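Long-range contact in uncharacterized protein (Pyrococcus furiosus, PDB 4XLZ), which probably removes an acetyl group from N,N'-diacetylchitobiose, as a metal-binding deacetylase of carbohydrate esterase family 14: residues R88-L99 / L207-Q218. Residues are numbered along the deposited sequence; the frame is centred on the assembly and turned at random.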
loop_
_atom_site.group_PDB
_atom_site.type_symbol
_atom_site.label_atom_id
_atom_site.label_comp_id
_atom_site.label_asym_id
_atom_site.label_seq_id
_atom_site.Cartn_x
_atom_site.Cartn_y
_atom_site.Cartn_z
ATOM N N ARG A 88 -27.063 -8.827 8.903
ATOM C CA ARG A 88 -26.362 -8.677 10.156
ATOM C C ARG A 88 -26.484 -7.366 10.875
ATOM O O ARG A 88 -26.376 -7.297 12.137
ATOM C CB ARG A 88 -24.861 -9.021 9.942
ATOM C CG ARG A 88 -24.754 -10.511 9.524
ATOM C CD ARG A 88 -23.237 -10.984 9.426
ATOM N NE ARG A 88 -22.663 -11.055 10.757
ATOM C CZ ARG A 88 -21.413 -11.595 11.002
ATOM N NH1 ARG A 88 -20.721 -11.975 9.906
ATOM N NH2 ARG A 88 -20.939 -11.670 12.256
ATOM N N ARG A 89 -26.758 -6.248 10.096
ATOM C CA ARG A 89 -27.011 -4.992 10.773
ATOM C C ARG A 89 -28.324 -5.085 11.585
ATOM O O ARG A 89 -28.326 -4.634 12.734
ATOM C CB ARG A 89 -27.117 -3.912 9.669
ATOM C CG ARG A 89 -27.388 -2.622 10.403
ATOM C CD ARG A 89 -27.725 -1.636 9.321
ATOM N NE ARG A 89 -26.472 -1.512 8.544
ATOM C CZ ARG A 89 -25.749 -0.391 8.431
ATOM N NH1 ARG A 89 -26.202 0.798 8.983
ATOM N NH2 ARG A 89 -24.612 -0.499 7.746
ATOM N N ARG A 90 -29.303 -5.710 10.949
ATOM C CA ARG A 90 -30.583 -5.843 11.717
ATOM C C ARG A 90 -30.439 -6.804 12.934
ATOM O O ARG A 90 -30.966 -6.519 14.005
ATOM C CB ARG A 90 -31.628 -6.400 10.784
ATOM C CG ARG A 90 -31.888 -5.411 9.652
ATOM C CD ARG A 90 -32.485 -5.975 8.386
ATOM N NE ARG A 90 -32.808 -4.891 7.403
ATOM C CZ ARG A 90 -33.485 -5.095 6.268
ATOM N NH1 ARG A 90 -33.910 -6.341 5.950
ATOM N NH2 ARG A 90 -33.709 -4.067 5.444
ATOM N N GLU A 91 -29.666 -7.889 12.730
ATOM C CA GLU A 91 -29.357 -8.780 13.903
ATOM C C GLU A 91 -28.723 -8.065 15.040
ATOM O O GLU A 91 -29.028 -8.217 16.189
ATOM C CB GLU A 91 -28.472 -9.923 13.459
ATOM C CG GLU A 91 -29.276 -10.859 12.562
ATOM C CD GLU A 91 -28.543 -12.006 11.924
ATOM O OE1 GLU A 91 -29.191 -12.954 11.313
ATOM O OE2 GLU A 91 -27.258 -12.008 11.911
ATOM N N GLU A 92 -27.719 -7.204 14.693
ATOM C CA GLU A 92 -27.088 -6.469 15.772
ATOM C C GLU A 92 -27.996 -5.444 16.473
ATOM O O GLU A 92 -27.905 -5.235 17.672
ATOM C CB GLU A 92 -25.780 -5.723 15.224
ATOM C CG GLU A 92 -24.949 -5.144 16.344
ATOM C CD GLU A 92 -24.169 -6.199 17.138
ATOM O OE1 GLU A 92 -22.953 -6.411 16.981
ATOM O OE2 GLU A 92 -24.743 -6.805 18.089
ATOM N N GLU A 93 -28.849 -4.813 15.658
ATOM C CA GLU A 93 -29.775 -3.857 16.323
ATOM C C GLU A 93 -30.681 -4.643 17.313
ATOM O O GLU A 93 -30.982 -4.099 18.367
ATOM C CB GLU A 93 -30.639 -3.193 15.239
ATOM C CG GLU A 93 -29.682 -2.093 14.474
ATOM C CD GLU A 93 -30.338 -1.578 13.190
ATOM O OE1 GLU A 93 -31.357 -2.145 12.683
ATOM O OE2 GLU A 93 -29.824 -0.552 12.691
ATOM N N GLU A 94 -31.113 -5.826 16.926
ATOM C CA GLU A 94 -32.001 -6.622 17.871
ATOM C C GLU A 94 -31.159 -7.089 19.090
ATOM O O GLU A 94 -31.585 -7.028 20.225
ATOM C CB GLU A 94 -32.570 -7.761 17.110
ATOM C CG GLU A 94 -33.323 -8.842 18.044
ATOM C CD GLU A 94 -33.969 -10.045 17.190
ATOM O OE1 GLU A 94 -34.470 -9.728 16.075
ATOM O OE2 GLU A 94 -34.009 -11.266 17.596
ATOM N N SER A 95 -29.920 -7.585 18.872
ATOM C CA SER A 95 -29.106 -7.984 19.991
ATOM C C SER A 95 -28.821 -6.847 20.923
ATOM O O SER A 95 -28.865 -6.909 22.146
ATOM C CB SER A 95 -27.771 -8.504 19.336
ATOM O OG SER A 95 -26.840 -8.969 20.306
ATOM N N ALA A 96 -28.414 -5.701 20.353
ATOM C CA ALA A 96 -28.119 -4.557 21.124
ATOM C C ALA A 96 -29.318 -4.037 21.944
ATOM O O ALA A 96 -29.123 -3.647 23.121
ATOM C CB ALA A 96 -27.670 -3.424 20.134
ATOM N N LYS A 97 -30.511 -4.119 21.363
ATOM C CA LYS A 97 -31.759 -3.727 22.110
ATOM C C LYS A 97 -31.892 -4.609 23.383
ATOM O O LYS A 97 -32.139 -4.070 24.502
ATOM C CB LYS A 97 -32.960 -3.882 21.195
ATOM C CG LYS A 97 -34.234 -3.356 21.899
ATOM C CD LYS A 97 -35.317 -3.315 20.756
ATOM C CE LYS A 97 -36.777 -3.765 21.215
ATOM N NZ LYS A 97 -37.288 -2.959 22.339
ATOM N N LEU A 98 -31.614 -5.904 23.254
ATOM C CA LEU A 98 -31.667 -6.783 24.464
ATOM C C LEU A 98 -30.711 -6.440 25.534
ATOM O O LEU A 98 -30.931 -6.638 26.745
ATOM C CB LEU A 98 -31.470 -8.232 24.087
ATOM C CG LEU A 98 -32.467 -8.866 23.085
ATOM C CD1 LEU A 98 -32.050 -10.212 22.406
ATOM C CD2 LEU A 98 -33.769 -9.140 23.949
ATOM N N LEU A 99 -29.526 -5.886 25.118
ATOM C CA LEU A 99 -28.514 -5.535 26.074
ATOM C C LEU A 99 -28.509 -4.066 26.560
ATOM O O LEU A 99 -27.661 -3.697 27.356
ATOM C CB LEU A 99 -27.073 -5.868 25.434
ATOM C CG LEU A 99 -26.969 -7.339 25.040
ATOM C CD1 LEU A 99 -25.548 -7.575 24.434
ATOM C CD2 LEU A 99 -27.105 -8.234 26.303
ATOM N N LEU A 207 -29.779 -14.487 29.265
ATOM C CA LEU A 207 -29.966 -13.229 28.469
ATOM C C LEU A 207 -28.744 -13.094 27.476
ATOM O O LEU A 207 -29.013 -12.781 26.290
ATOM C CB LEU A 207 -30.073 -12.050 29.386
ATOM C CG LEU A 207 -30.231 -10.715 28.575
ATOM C CD1 LEU A 207 -31.449 -10.795 27.588
ATOM C CD2 LEU A 207 -30.259 -9.477 29.499
ATOM N N LYS A 208 -27.543 -13.280 27.995
ATOM C CA LYS A 208 -26.348 -13.203 27.083
ATOM C C LYS A 208 -26.542 -14.161 25.952
ATOM O O LYS A 208 -26.343 -13.838 24.750
ATOM C CB LYS A 208 -25.095 -13.589 27.880
ATOM C CG LYS A 208 -23.871 -13.664 26.901
ATOM C CD LYS A 208 -22.645 -13.817 27.747
ATOM C CE LYS A 208 -21.480 -13.896 26.674
ATOM N NZ LYS A 208 -20.193 -13.578 27.270
ATOM N N LEU A 209 -26.888 -15.449 26.195
ATOM C CA LEU A 209 -27.004 -16.335 25.101
ATOM C C LEU A 209 -28.148 -15.994 24.125
ATOM O O LEU A 209 -28.037 -16.209 22.921
ATOM C CB LEU A 209 -27.258 -17.832 25.605
ATOM C CG LEU A 209 -26.102 -18.282 26.471
ATOM C CD1 LEU A 209 -26.497 -19.738 26.981
ATOM C CD2 LEU A 209 -24.870 -18.612 25.586
ATOM N N LYS A 210 -29.237 -15.393 24.666
ATOM C CA LYS A 210 -30.290 -14.937 23.770
ATOM C C LYS A 210 -29.779 -13.787 22.820
ATOM O O LYS A 210 -30.182 -13.771 21.614
ATOM C CB LYS A 210 -31.498 -14.479 24.635
ATOM C CG LYS A 210 -32.656 -14.003 23.779
ATOM C CD LYS A 210 -33.847 -13.433 24.703
ATOM C CE LYS A 210 -35.024 -13.189 23.745
ATOM N NZ LYS A 210 -36.037 -12.419 24.571
ATOM N N ALA A 211 -29.028 -12.882 23.454
ATOM C CA ALA A 211 -28.468 -11.773 22.636
ATOM C C ALA A 211 -27.505 -12.280 21.599
ATOM O O ALA A 211 -27.371 -11.686 20.478
ATOM C CB ALA A 211 -27.839 -10.706 23.587
ATOM N N ILE A 212 -26.767 -13.341 21.911
ATOM C CA ILE A 212 -25.915 -13.965 20.850
ATOM C C ILE A 212 -26.696 -14.621 19.719
ATOM O O ILE A 212 -26.484 -14.442 18.535
ATOM C CB ILE A 212 -24.888 -14.941 21.516
ATOM C CG1 ILE A 212 -24.021 -14.092 22.465
ATOM C CG2 ILE A 212 -24.134 -15.712 20.463
ATOM C CD1 ILE A 212 -23.162 -15.062 23.439
ATOM N N ARG A 213 -27.771 -15.412 20.154
ATOM C CA ARG A 213 -28.529 -16.116 19.148
ATOM C C ARG A 213 -29.379 -15.205 18.263
ATOM O O ARG A 213 -29.796 -15.641 17.171
ATOM C CB ARG A 213 -29.445 -17.213 19.883
ATOM C CG ARG A 213 -28.663 -18.401 20.295
ATOM C CD ARG A 213 -29.498 -19.746 20.075
ATOM N NE ARG A 213 -29.494 -20.114 18.689
ATOM C CZ ARG A 213 -29.927 -21.267 18.161
ATOM N NH1 ARG A 213 -30.516 -22.252 18.966
ATOM N NH2 ARG A 213 -29.926 -21.435 16.887
ATOM N N ALA A 214 -29.568 -13.932 18.721
ATOM C CA ALA A 214 -30.222 -12.946 17.883
ATOM C C ALA A 214 -29.476 -12.731 16.510
ATOM O O ALA A 214 -30.095 -12.340 15.494
ATOM C CB ALA A 214 -30.318 -11.626 18.571
ATOM N N HIS A 215 -28.134 -13.091 16.538
ATOM C CA HIS A 215 -27.366 -13.130 15.290
ATOM C C HIS A 215 -27.612 -14.441 14.586
ATOM O O HIS A 215 -26.733 -15.359 14.514
ATOM C CB HIS A 215 -25.862 -12.959 15.673
ATOM C CG HIS A 215 -25.637 -11.603 16.203
ATOM N ND1 HIS A 215 -25.202 -10.530 15.402
ATOM C CD2 HIS A 215 -25.733 -11.124 17.455
ATOM C CE1 HIS A 215 -25.093 -9.468 16.168
ATOM N NE2 HIS A 215 -25.399 -9.761 17.436
ATOM N N ARG A 216 -28.863 -14.587 14.137
ATOM C CA ARG A 216 -29.326 -15.876 13.604
ATOM C C ARG A 216 -28.501 -16.404 12.456
ATOM O O ARG A 216 -28.282 -17.596 12.278
ATOM C CB ARG A 216 -30.773 -15.779 13.148
ATOM C CG ARG A 216 -31.708 -15.466 14.291
ATOM C CD ARG A 216 -33.124 -15.287 13.785
ATOM N NE ARG A 216 -33.886 -14.437 14.702
ATOM C CZ ARG A 216 -35.018 -14.832 15.312
ATOM N NH1 ARG A 216 -35.670 -14.007 16.139
ATOM N NH2 ARG A 216 -35.491 -16.071 15.089
ATOM N N SER A 217 -28.025 -15.481 11.556
ATOM C CA SER A 217 -27.294 -15.922 10.386
ATOM C C SER A 217 -25.969 -16.605 10.749
ATOM O O SER A 217 -25.426 -17.395 9.927
ATOM C CB SER A 217 -26.956 -14.631 9.524
ATOM O OG SER A 217 -26.094 -13.788 10.257
ATOM N N GLN A 218 -25.490 -16.282 11.929
ATOM C CA GLN A 218 -24.229 -16.890 12.354
ATOM C C GLN A 218 -24.449 -18.188 13.146
ATOM O O GLN A 218 -23.536 -18.970 13.291
ATOM C CB GLN A 218 -23.361 -15.922 13.178
ATOM C CG GLN A 218 -23.113 -14.570 12.331
ATOM C CD GLN A 218 -22.543 -14.817 11.048
ATOM O OE1 GLN A 218 -21.441 -15.400 11.015
ATOM N NE2 GLN A 218 -23.240 -14.636 9.957
HETATM O O HOH W 1 -24.628 -11.118 12.762
#
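E91 reaches from helix 81-99 to the turn after helix 205-213 and grips S217 with both carboxylate oxygens, a worked example of one acid fixing a chain as it leaves a helix. OE2 of E91 takes the hydroxyl OG of S217 on its syn lone pair at 2.7 Å, while the backbone N of S217 meets OE1 of E91 at 2.8 Å, 35° out of the carboxylate plane. CG of E91 lies anti to the carbonyl carbon (chi1 -69°) and the chain runs extended beyond it, which carries the carboxylate out to S217. One water joins OE2 of E91, NE of R88 and ND1 of H215. Replacing the acid by an alanine is likely to leave the hydroxyl and backbone N-H of S217 without their acceptors and this water without one of its three partners.

R88 lays its guanidinium flat on the amide of Q218, the planes 2° apart and CZ of R88 3.4 Å from CD of Q218; P41 and G70 take the arginine's outer nitrogens through their carbonyls. NE2 of Q218 donates to O of G73 and, within the amide plane, to OG of S217, which helps hold the amide flat. In this deacetylase of the GlcNAc-PI de-N-acetylase family, the R88 side chain lies about 6 Å from a bound cadmium ion, probably the one held by H40, D43 and H151. H215, centre of an inverse gamma turn, offers its ring edge to E92, whose OE2 receives a weak bond from NE2 of H215 at 3.1 Å; OE1 of E92 is held by the backbone N of D42.

Further along, segments 88-99 and 207-213 run nearly antiparallel, their axes approaching to 8.5 Å. OG of S95 donates to O of A211 from above the carbonyl plane, and L99 sets CD2 against CB of A211, 3.7 Å away.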